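Local coordinates for protein MATE family efflux transporter (Vibrio cholerae, PDB 6IDP) that probably expels drugs and other toxic compounds from the cell as a multidrug transporter whose conformational change depends on H+, at residues Met367-Val372 with Ala424-Tyr429; Val281-Met286 with Gln315-Phe320; Pro292-Met297 with Gln308-Ala313. All blocks are in the same frame, centred on the assembly; numbering follows the deposited sequence.

Contact 1: residues Met367-Val372 with Ala424-Tyr429; sequences MLMVSV and AAWLAY. With OLC ((2R)-2,3-dihydroxypropyl (9Z)-octadec-9-enoate), chain G; OLC ((2R)-2,3-dihydroxypropyl (9Z)-octadec-9-enoate), chain I.
This is a buried contact between two membrane helices of the MATE fold, held by apolar packing and built round a Met-aromatic cluster. One segment lies on helix 360-375 and the other near the C-terminal end of helix 379-435. They run in roughly the same direction, with 26° between their axes, which approach to 9.1 Å. That closeness is possible where Ala425 faces Met369: an alanine adds one methyl, so its CB can sit 3.9 Å from Met369 CB.

Met369 is the central side chain. Its CG stands anti to the carbonyl carbon (chi1 -66°), beside the backbone N; the bend at chi2 then brings SD to the root of the tyrosine, and chi3 turns CE aside. SD lies 3.5 Å from Tyr429 CB, and the two side chains cross at about a right angle. The sulfur approaches the Tyr429 ring obliquely, with the line to the centroid 40° off the normal. It also reaches Trp426 at the benzo end, 4.1 Å from CE3, again obliquely. One turn further along helix 360-375, Val372 CG1 touches Tyr429 CE1 at 3.9 Å.

Trp426 forms a boundary with lipid. A monoolein chain (chain G) runs along one face of its indole, with C12 3.9 Å from CE3. Val310 and Cys314 of helix 303-330 also pack against Met369. The polar Ser371 is settled within its own helix: OG donates to Leu368 O at 2.8 Å, from above the carbonyl plane, and that oxygen also accepts from Val372 N.

The union therefore rests on dispersion and sulfur-aromatic attraction. A flexible, polarisable thioether suits this place because it can mould itself to two differently turned aromatic rings.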
loop_
_atom_site.group_PDB
_atom_site.type_symbol
_atom_site.label_atom_id
_atom_site.label_comp_id
_atom_site.label_asym_id
_atom_site.label_seq_id
_atom_site.Cartn_x
_atom_site.Cartn_y
_atom_site.Cartn_z
ATOM N N MET A 367 3.024 -6.051 9.523
ATOM C CA MET A 367 2.116 -5.590 8.479
ATOM C C MET A 367 0.762 -6.278 8.598
ATOM O O MET A 367 -0.284 -5.653 8.439
ATOM C CB MET A 367 2.708 -5.851 7.095
ATOM C CG MET A 367 3.987 -5.081 6.805
ATOM S SD MET A 367 4.857 -5.699 5.344
ATOM C CE MET A 367 3.611 -5.472 4.080
ATOM N N LEU A 368 0.801 -7.575 8.878
ATOM C CA LEU A 368 -0.400 -8.392 8.979
ATOM C C LEU A 368 -1.258 -7.959 10.161
ATOM O O LEU A 368 -2.473 -7.819 10.044
ATOM C CB LEU A 368 -0.022 -9.868 9.116
ATOM C CG LEU A 368 -0.788 -10.893 8.283
ATOM C CD1 LEU A 368 -0.637 -10.601 6.800
ATOM C CD2 LEU A 368 -0.295 -12.294 8.607
ATOM N N MET A 369 -0.608 -7.738 11.298
ATOM C CA MET A 369 -1.306 -7.367 12.520
ATOM C C MET A 369 -1.978 -5.998 12.399
ATOM O O MET A 369 -3.056 -5.788 12.959
ATOM C CB MET A 369 -0.343 -7.389 13.708
ATOM C CG MET A 369 0.182 -8.779 14.057
ATOM S SD MET A 369 -1.125 -9.948 14.494
ATOM C CE MET A 369 -1.296 -10.901 12.987
ATOM N N VAL A 370 -1.350 -5.078 11.668
ATOM C CA VAL A 370 -1.944 -3.767 11.421
ATOM C C VAL A 370 -3.257 -3.909 10.657
ATOM O O VAL A 370 -4.280 -3.351 11.055
ATOM C CB VAL A 370 -0.996 -2.834 10.627
ATOM C CG1 VAL A 370 -1.756 -1.621 10.094
ATOM C CG2 VAL A 370 0.168 -2.388 11.498
ATOM N N SER A 371 -3.222 -4.670 9.567
ATOM C CA SER A 371 -4.402 -4.864 8.733
ATOM C C SER A 371 -5.497 -5.634 9.468
ATOM O O SER A 371 -6.682 -5.386 9.257
ATOM C CB SER A 371 -4.028 -5.589 7.438
ATOM O OG SER A 371 -3.639 -6.925 7.700
ATOM N N VAL A 372 -5.097 -6.564 10.330
ATOM C CA VAL A 372 -6.048 -7.349 11.110
ATOM C C VAL A 372 -6.723 -6.482 12.175
ATOM O O VAL A 372 -7.937 -6.559 12.371
ATOM C CB VAL A 372 -5.368 -8.567 11.777
ATOM C CG1 VAL A 372 -6.247 -9.147 12.880
ATOM C CG2 VAL A 372 -5.044 -9.630 10.735
ATOM N N ALA A 424 6.379 -7.552 18.913
ATOM C CA ALA A 424 5.550 -6.577 19.613
ATOM C C ALA A 424 4.147 -6.508 19.019
ATOM O O ALA A 424 3.163 -6.357 19.743
ATOM C CB ALA A 424 6.202 -5.205 19.574
ATOM N N ALA A 425 4.064 -6.610 17.696
ATOM C CA ALA A 425 2.789 -6.527 16.996
ATOM C C ALA A 425 1.891 -7.705 17.361
ATOM O O ALA A 425 0.695 -7.537 17.594
ATOM C CB ALA A 425 3.014 -6.475 15.493
ATOM N N TRP A 426 2.485 -8.892 17.408
ATOM C CA TRP A 426 1.768 -10.100 17.783
ATOM C C TRP A 426 1.251 -10.023 19.221
ATOM O O TRP A 426 0.153 -10.491 19.517
ATOM C CB TRP A 426 2.666 -11.330 17.603
ATOM C CG TRP A 426 2.089 -12.569 18.213
ATOM C CD1 TRP A 426 2.471 -13.159 19.382
ATOM C CD2 TRP A 426 1.022 -13.365 17.691
ATOM N NE1 TRP A 426 1.710 -14.276 19.618
ATOM C CE2 TRP A 426 0.812 -14.425 18.595
ATOM C CE3 TRP A 426 0.222 -13.285 16.547
ATOM C CZ2 TRP A 426 -0.165 -15.398 18.389
ATOM C CZ3 TRP A 426 -0.747 -14.253 16.344
ATOM C CH2 TRP A 426 -0.932 -15.294 17.260
ATOM N N LEU A 427 2.046 -9.428 20.105
ATOM C CA LEU A 427 1.655 -9.260 21.502
ATOM C C LEU A 427 0.511 -8.262 21.649
ATOM O O LEU A 427 -0.398 -8.457 22.460
ATOM C CB LEU A 427 2.849 -8.802 22.344
ATOM C CG LEU A 427 3.968 -9.827 22.538
ATOM C CD1 LEU A 427 5.135 -9.214 23.300
ATOM C CD2 LEU A 427 3.436 -11.052 23.259
ATOM N N ALA A 428 0.570 -7.189 20.866
ATOM C CA ALA A 428 -0.461 -6.157 20.880
ATOM C C ALA A 428 -1.787 -6.703 20.355
ATOM O O ALA A 428 -2.855 -6.364 20.865
ATOM C CB ALA A 428 -0.021 -4.957 20.060
ATOM N N TYR A 429 -1.704 -7.540 19.325
ATOM C CA TYR A 429 -2.871 -8.225 18.782
ATOM C C TYR A 429 -3.508 -9.139 19.821
ATOM O O TYR A 429 -4.732 -9.199 19.942
ATOM C CB TYR A 429 -2.479 -9.031 17.544
ATOM C CG TYR A 429 -3.486 -10.086 17.125
ATOM C CD1 TYR A 429 -4.787 -9.739 16.784
ATOM C CD2 TYR A 429 -3.127 -11.425 17.048
ATOM C CE1 TYR A 429 -5.710 -10.698 16.394
ATOM C CE2 TYR A 429 -4.038 -12.394 16.658
ATOM C CZ TYR A 429 -5.329 -12.023 16.332
ATOM O OH TYR A 429 -6.239 -12.979 15.943
HETATM C C18 OLC G . 8.537 -13.228 14.493
HETATM C C10 OLC G . 1.036 -17.994 14.976
HETATM C C9 OLC G . 0.725 -19.303 15.071
HETATM C C17 OLC G . 7.707 -12.552 15.562
HETATM C C11 OLC G . 2.175 -17.436 15.802
HETATM C C16 OLC G . 6.235 -12.766 15.278
HETATM C C12 OLC G . 2.591 -16.074 15.286
HETATM C C15 OLC G . 5.767 -14.083 15.861
HETATM C C13 OLC G . 3.809 -15.604 16.056
HETATM C C14 OLC G . 4.325 -14.314 15.456
HETATM C C18 OLC I . 5.395 -4.429 23.833
HETATM C C17 OLC I . 4.290 -4.085 22.858
HETATM C C11 OLC I . 1.966 -8.378 27.043
HETATM C C16 OLC I . 3.083 -4.950 23.144
HETATM C C12 OLC I . 2.715 -7.185 26.490
HETATM C C15 OLC I . 2.537 -4.602 24.511
HETATM C C13 OLC I . 1.774 -6.003 26.396
HETATM C C14 OLC I . 1.537 -5.653 24.943
#

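Contact 2: residues Val281-Met286 with Gln315-Phe320; sequences VAVLAM and QFVLGF. With OLC ((2R)-2,3-dihydroxypropyl (9Z)-octadec-9-enoate), chain P; OLC ((2R)-2,3-dihydroxypropyl (9Z)-octadec-9-enoate), chain N.
The tightest touch is Met286 CE on Phe316 CD2, at 3.4 Å; the methyl comes to the ring obliquely, carried there by a chain bent at chi3. The same methyl also leans on Val317 CG2. A turn earlier, Ala282 CB rests 3.6 Å from Phe320 CE2 and lies at the edge of the Phe316 ring, where its small size leaves space for two phenylalanines. Val283 and Val317 cross at about a right angle, their CG2 methyls 4.0 Å apart.

The two phenylalanines, both with CG anti to the backbone N, steady each other: Phe316 CZ lies 3.6 Å above the plane of the Phe320 ring, offset toward its rim. Phe320 CB in turn lies over one face of Phe316, and C13 of a monoolein chain (chain P) over the opposite face. A second monoolein (chain N) meets Phe320 at its edge, so the aromatics form the lipid-facing side. Further out, Met367 and Leu368 of helix 360-375 back the two valines, and helix 5-39 packs on Val281.

With 168° between their axes, the segments pack as an antiparallel pair of transmembrane helices, here the two arms of a helical hairpin in the MATE fold.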
loop_
_atom_site.group_PDB
_atom_site.type_symbol
_atom_site.label_atom_id
_atom_site.label_comp_id
_atom_site.label_asym_id
_atom_site.label_seq_id
_atom_site.Cartn_x
_atom_site.Cartn_y
_atom_site.Cartn_z
ATOM N N VAL A 281 5.844 -9.041 -1.409
ATOM C CA VAL A 281 4.685 -8.795 -2.257
ATOM C C VAL A 281 3.517 -9.725 -1.910
ATOM O O VAL A 281 2.357 -9.345 -2.057
ATOM C CB VAL A 281 5.048 -8.930 -3.763
ATOM C CG1 VAL A 281 5.390 -10.367 -4.121
ATOM C CG2 VAL A 281 3.919 -8.402 -4.637
ATOM N N ALA A 282 3.811 -10.927 -1.426
ATOM C CA ALA A 282 2.748 -11.853 -1.045
ATOM C C ALA A 282 2.082 -11.396 0.247
ATOM O O ALA A 282 0.869 -11.548 0.419
ATOM C CB ALA A 282 3.286 -13.263 -0.893
ATOM N N VAL A 283 2.879 -10.843 1.157
ATOM C CA VAL A 283 2.341 -10.310 2.398
ATOM C C VAL A 283 1.482 -9.089 2.083
ATOM O O VAL A 283 0.394 -8.917 2.642
ATOM C CB VAL A 283 3.454 -9.938 3.393
ATOM C CG1 VAL A 283 2.860 -9.386 4.676
ATOM C CG2 VAL A 283 4.319 -11.151 3.693
ATOM N N LEU A 284 1.973 -8.259 1.165
ATOM C CA LEU A 284 1.248 -7.077 0.714
ATOM C C LEU A 284 -0.122 -7.454 0.146
ATOM O O LEU A 284 -1.131 -6.827 0.468
ATOM C CB LEU A 284 2.072 -6.319 -0.328
ATOM C CG LEU A 284 1.780 -4.831 -0.542
ATOM C CD1 LEU A 284 0.681 -4.605 -1.575
ATOM C CD2 LEU A 284 1.443 -4.146 0.781
ATOM N N ALA A 285 -0.151 -8.485 -0.693
ATOM C CA ALA A 285 -1.402 -8.983 -1.258
ATOM C C ALA A 285 -2.362 -9.435 -0.160
ATOM O O ALA A 285 -3.573 -9.230 -0.257
ATOM C CB ALA A 285 -1.128 -10.129 -2.224
ATOM N N MET A 286 -1.809 -10.039 0.888
ATOM C CA MET A 286 -2.609 -10.575 1.986
ATOM C C MET A 286 -3.260 -9.465 2.812
ATOM O O MET A 286 -4.330 -9.660 3.383
ATOM C CB MET A 286 -1.747 -11.464 2.888
ATOM C CG MET A 286 -2.498 -12.625 3.525
ATOM S SD MET A 286 -1.394 -13.885 4.210
ATOM C CE MET A 286 -0.020 -13.766 3.067
ATOM N N GLN A 315 1.436 -18.239 9.870
ATOM C CA GLN A 315 2.259 -19.398 9.546
ATOM C C GLN A 315 2.829 -19.291 8.139
ATOM O O GLN A 315 4.015 -19.545 7.924
ATOM C CB GLN A 315 1.459 -20.693 9.683
ATOM C CG GLN A 315 1.161 -21.088 11.114
ATOM C CD GLN A 315 0.196 -22.252 11.201
ATOM O OE1 GLN A 315 0.160 -23.110 10.318
ATOM N NE2 GLN A 315 -0.599 -22.282 12.263
ATOM N N PHE A 316 1.984 -18.916 7.185
ATOM C CA PHE A 316 2.438 -18.761 5.811
ATOM C C PHE A 316 3.528 -17.698 5.714
ATOM O O PHE A 316 4.582 -17.938 5.133
ATOM C CB PHE A 316 1.279 -18.403 4.877
ATOM C CG PHE A 316 1.724 -18.003 3.497
ATOM C CD1 PHE A 316 2.053 -18.962 2.553
ATOM C CD2 PHE A 316 1.828 -16.668 3.150
ATOM C CE1 PHE A 316 2.472 -18.594 1.284
ATOM C CE2 PHE A 316 2.249 -16.291 1.879
ATOM C CZ PHE A 316 2.570 -17.257 0.948
ATOM N N VAL A 317 3.266 -16.527 6.289
ATOM C CA VAL A 317 4.198 -15.407 6.222
ATOM C C VAL A 317 5.575 -15.767 6.776
ATOM O O VAL A 317 6.593 -15.514 6.133
ATOM C CB VAL A 317 3.651 -14.182 6.979
ATOM C CG1 VAL A 317 4.738 -13.132 7.153
ATOM C CG2 VAL A 317 2.455 -13.601 6.241
ATOM N N LEU A 318 5.602 -16.369 7.961
ATOM C CA LEU A 318 6.857 -16.788 8.575
ATOM C C LEU A 318 7.592 -17.817 7.719
ATOM O O LEU A 318 8.794 -17.696 7.489
ATOM C CB LEU A 318 6.601 -17.358 9.971
ATOM C CG LEU A 318 6.156 -16.310 10.989
ATOM C CD1 LEU A 318 5.916 -16.943 12.348
ATOM C CD2 LEU A 318 7.200 -15.210 11.074
ATOM N N GLY A 319 6.865 -18.823 7.246
ATOM C CA GLY A 319 7.457 -19.864 6.427
ATOM C C GLY A 319 7.934 -19.365 5.074
ATOM O O GLY A 319 9.048 -19.661 4.648
ATOM N N PHE A 320 7.082 -18.598 4.404
ATOM C CA PHE A 320 7.356 -18.108 3.058
ATOM C C PHE A 320 8.545 -17.142 3.026
ATOM O O PHE A 320 9.411 -17.245 2.154
ATOM C CB PHE A 320 6.098 -17.439 2.494
ATOM C CG PHE A 320 6.213 -17.010 1.061
ATOM C CD1 PHE A 320 6.287 -17.947 0.041
ATOM C CD2 PHE A 320 6.204 -15.665 0.730
ATOM C CE1 PHE A 320 6.377 -17.546 -1.282
ATOM C CE2 PHE A 320 6.291 -15.257 -0.589
ATOM C CZ PHE A 320 6.380 -16.198 -1.597
HETATM C C18 OLC P . -0.542 -16.311 -3.032
HETATM C C10 OLC P . -1.523 -21.521 2.113
HETATM C C9 OLC P . -1.686 -22.835 1.842
HETATM C C17 OLC P . 0.313 -16.879 -1.919
HETATM C C11 OLC P . -2.703 -20.571 2.078
HETATM C C8 OLC P . -3.052 -23.396 1.501
HETATM C C16 OLC P . -0.543 -17.720 -0.995
HETATM C C12 OLC P . -2.332 -19.245 2.710
HETATM C C7 OLC P . -2.900 -24.714 0.771
HETATM C C15 OLC P . -1.304 -16.821 -0.046
HETATM C C13 OLC P . -1.414 -18.463 1.796
HETATM C C6 OLC P . -3.213 -25.869 1.699
HETATM C C14 OLC P . -2.229 -17.663 0.805
HETATM C C5 OLC P . -4.708 -25.961 1.916
HETATM C C18 OLC N . 12.674 -12.622 -4.386
HETATM C C17 OLC N . 11.348 -12.828 -3.690
HETATM C C16 OLC N . 10.257 -12.995 -4.725
HETATM C C12 OLC N . 5.477 -13.838 -5.535
HETATM C C15 OLC N . 8.926 -13.213 -4.040
HETATM C C13 OLC N . 6.555 -13.779 -4.474
HETATM C C14 OLC N . 7.818 -13.201 -5.074
#

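Contact 3: residues Pro292-Met297 with Gln308-Ala313; sequences PMIGRM and QLVRIA
The two helical segments run antiparallel, 164° apart in direction, with axes no closer than 11.1 Å and the nearest CA pair, Ile294 and Leu309, separated by 8.2 Å. So wide a spacing calls for long side chains, and the contact is made largely by their ends.

Leu309 supplies the central piece. Its CG is anti to the backbone N (chi1 -179°), which extends the side chain toward helix 281-299, and one branch, CD2, does all the touching. Three residues of the opposite helix converge on that methyl. Met297 brings its terminal CE to 3.6 Å from Leu309 CD2. Met293, one turn earlier, places its own CE 3.8 Å from Leu309 CD2, and its CB comes equally near to the same methyl. Both methionines cross the leucine at about a right angle, and both are extended through chi2 before bending at chi3, so the methyl at the end is turned onto the branch. From the third residue, Ile294, CD1 lies 4.1 Å from Leu309 CD2; the same atom also meets Val310 CG2 at 3.8 Å, and so joins the leucine to its neighbour.

Each residue type fits its task. The unbranched methionines span the gap and adapt at the last torsion, while the beta-branched Val310 presents a short, firm surface to the tip of the isoleucine. Beyond the pair, Val372 of helix 360-375 packs on Val310, and Leu14 of helix 5-39 on Met293. Pro292 marks a kink in helix 281-299, since its nitrogen has no hydrogen bond to the preceding turn.

Only a short connection separates helix 281-299 from helix 303-330, so this is the part of an antiparallel transmembrane helical hairpin near its turn, a basic building element of the MATE helical bundle.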
loop_
_atom_site.group_PDB
_atom_site.type_symbol
_atom_site.label_atom_id
_atom_site.label_comp_id
_atom_site.label_asym_id
_atom_site.label_seq_id
_atom_site.Cartn_x
_atom_site.Cartn_y
_atom_site.Cartn_z
ATOM N N PRO A 292 -11.112 -8.223 4.482
ATOM C CA PRO A 292 -12.544 -8.464 4.256
ATOM C C PRO A 292 -13.031 -9.761 4.889
ATOM O O PRO A 292 -14.151 -9.813 5.391
ATOM C CB PRO A 292 -12.658 -8.552 2.732
ATOM C CG PRO A 292 -11.437 -7.912 2.201
ATOM C CD PRO A 292 -10.366 -8.142 3.212
ATOM N N MET A 293 -12.197 -10.795 4.848
ATOM C CA MET A 293 -12.536 -12.073 5.463
ATOM C C MET A 293 -12.729 -11.903 6.968
ATOM O O MET A 293 -13.704 -12.391 7.535
ATOM C CB MET A 293 -11.451 -13.117 5.179
ATOM C CG MET A 293 -11.157 -13.333 3.702
ATOM S SD MET A 293 -9.803 -14.498 3.407
ATOM C CE MET A 293 -10.586 -16.057 3.821
ATOM N N ILE A 294 -11.795 -11.201 7.605
ATOM C CA ILE A 294 -11.855 -10.958 9.043
ATOM C C ILE A 294 -13.079 -10.130 9.423
ATOM O O ILE A 294 -13.793 -10.465 10.371
ATOM C CB ILE A 294 -10.583 -10.239 9.551
ATOM C CG1 ILE A 294 -9.341 -11.094 9.299
ATOM C CG2 ILE A 294 -10.702 -9.925 11.033
ATOM C CD1 ILE A 294 -9.340 -12.405 10.050
ATOM N N GLY A 295 -13.316 -9.053 8.677
ATOM C CA GLY A 295 -14.430 -8.161 8.945
ATOM C C GLY A 295 -15.778 -8.852 8.849
ATOM O O GLY A 295 -16.639 -8.670 9.712
ATOM N N ARG A 296 -15.959 -9.652 7.803
ATOM C CA ARG A 296 -17.202 -10.393 7.623
ATOM C C ARG A 296 -17.397 -11.408 8.749
ATOM O O ARG A 296 -18.506 -11.570 9.262
ATOM C CB ARG A 296 -17.222 -11.102 6.265
ATOM C CG ARG A 296 -18.605 -11.623 5.870
ATOM C CD ARG A 296 -18.524 -12.733 4.832
ATOM N NE ARG A 296 -17.714 -13.854 5.302
ATOM C CZ ARG A 296 -18.142 -14.788 6.148
ATOM N NH1 ARG A 296 -19.377 -14.741 6.628
ATOM N NH2 ARG A 296 -17.330 -15.769 6.518
ATOM N N MET A 297 -16.316 -12.087 9.128
ATOM C CA MET A 297 -16.385 -13.097 10.176
ATOM C C MET A 297 -16.726 -12.470 11.526
ATOM O O MET A 297 -17.473 -13.053 12.313
ATOM C CB MET A 297 -15.071 -13.883 10.261
ATOM C CG MET A 297 -14.904 -14.927 9.161
ATOM S SD MET A 297 -13.343 -15.843 9.250
ATOM C CE MET A 297 -12.194 -14.512 9.522
ATOM N N GLN A 308 -8.285 -18.752 13.944
ATOM C CA GLN A 308 -7.675 -19.774 13.097
ATOM C C GLN A 308 -7.073 -19.182 11.815
ATOM O O GLN A 308 -5.925 -19.464 11.477
ATOM C CB GLN A 308 -8.702 -20.862 12.750
ATOM C CG GLN A 308 -9.153 -21.679 13.955
ATOM C CD GLN A 308 -10.075 -22.832 13.593
ATOM O OE1 GLN A 308 -10.909 -22.724 12.692
ATOM N NE2 GLN A 308 -9.933 -23.942 14.305
ATOM N N LEU A 309 -7.844 -18.356 11.115
ATOM C CA LEU A 309 -7.399 -17.773 9.847
ATOM C C LEU A 309 -6.172 -16.877 10.016
ATOM O O LEU A 309 -5.277 -16.868 9.166
ATOM C CB LEU A 309 -8.535 -16.979 9.198
ATOM C CG LEU A 309 -8.247 -16.332 7.842
ATOM C CD1 LEU A 309 -7.843 -17.376 6.809
ATOM C CD2 LEU A 309 -9.455 -15.539 7.364
ATOM N N VAL A 310 -6.130 -16.123 11.111
ATOM C CA VAL A 310 -5.000 -15.243 11.379
ATOM C C VAL A 310 -3.731 -16.055 11.637
ATOM O O VAL A 310 -2.655 -15.720 11.135
ATOM C CB VAL A 310 -5.283 -14.306 12.574
ATOM C CG1 VAL A 310 -4.007 -13.606 13.033
ATOM C CG2 VAL A 310 -6.344 -13.281 12.199
ATOM N N ARG A 311 -3.863 -17.130 12.405
ATOM C CA ARG A 311 -2.724 -17.994 12.687
ATOM C C ARG A 311 -2.241 -18.694 11.419
ATOM O O ARG A 311 -1.038 -18.854 11.217
ATOM C CB ARG A 311 -3.080 -19.017 13.769
ATOM C CG ARG A 311 -3.089 -18.428 15.172
ATOM C CD ARG A 311 -3.620 -19.409 16.203
ATOM N NE ARG A 311 -3.446 -18.905 17.563
ATOM C CZ ARG A 311 -2.450 -19.259 18.369
ATOM N NH1 ARG A 311 -1.538 -20.128 17.958
ATOM N NH2 ARG A 311 -2.369 -18.746 19.590
ATOM N N ILE A 312 -3.179 -19.103 10.571
ATOM C CA ILE A 312 -2.840 -19.664 9.265
ATOM C C ILE A 312 -2.042 -18.650 8.449
ATOM O O ILE A 312 -1.004 -18.979 7.879
ATOM C CB ILE A 312 -4.098 -20.085 8.476
ATOM C CG1 ILE A 312 -4.764 -21.291 9.132
ATOM C CG2 ILE A 312 -3.746 -20.415 7.032
ATOM C CD1 ILE A 312 -6.057 -21.712 8.458
ATOM N N ALA A 313 -2.532 -17.415 8.416
ATOM C CA ALA A 313 -1.859 -16.334 7.705
ATOM C C ALA A 313 -0.454 -16.087 8.249
ATOM O O ALA A 313 0.487 -15.881 7.481
ATOM C CB ALA A 313 -2.684 -15.058 7.785
#

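In the fold
Followed from the N terminus, helix 281-299 gives the first strip of contact 2 and then that of contact 3. After the turn, helix 303-330 answers in reverse order: 308-313 closes contact 3, and 315-320 closes contact 2. Contact 3 is thus nested inside the loop of contact 2, and together they zip one hairpin, touching where Met286 SD meets Ala313 CB. Contact 1 follows in series, opening on 367-372 and closing at 424-429 after 51 mostly helical residues. It lies against both others: Leu368 reaches Val317 and Ala313, while Met369 and Tyr429 meet Val310. The hairpin and the last helices of the chain are thereby packed side by side through apolar side chains.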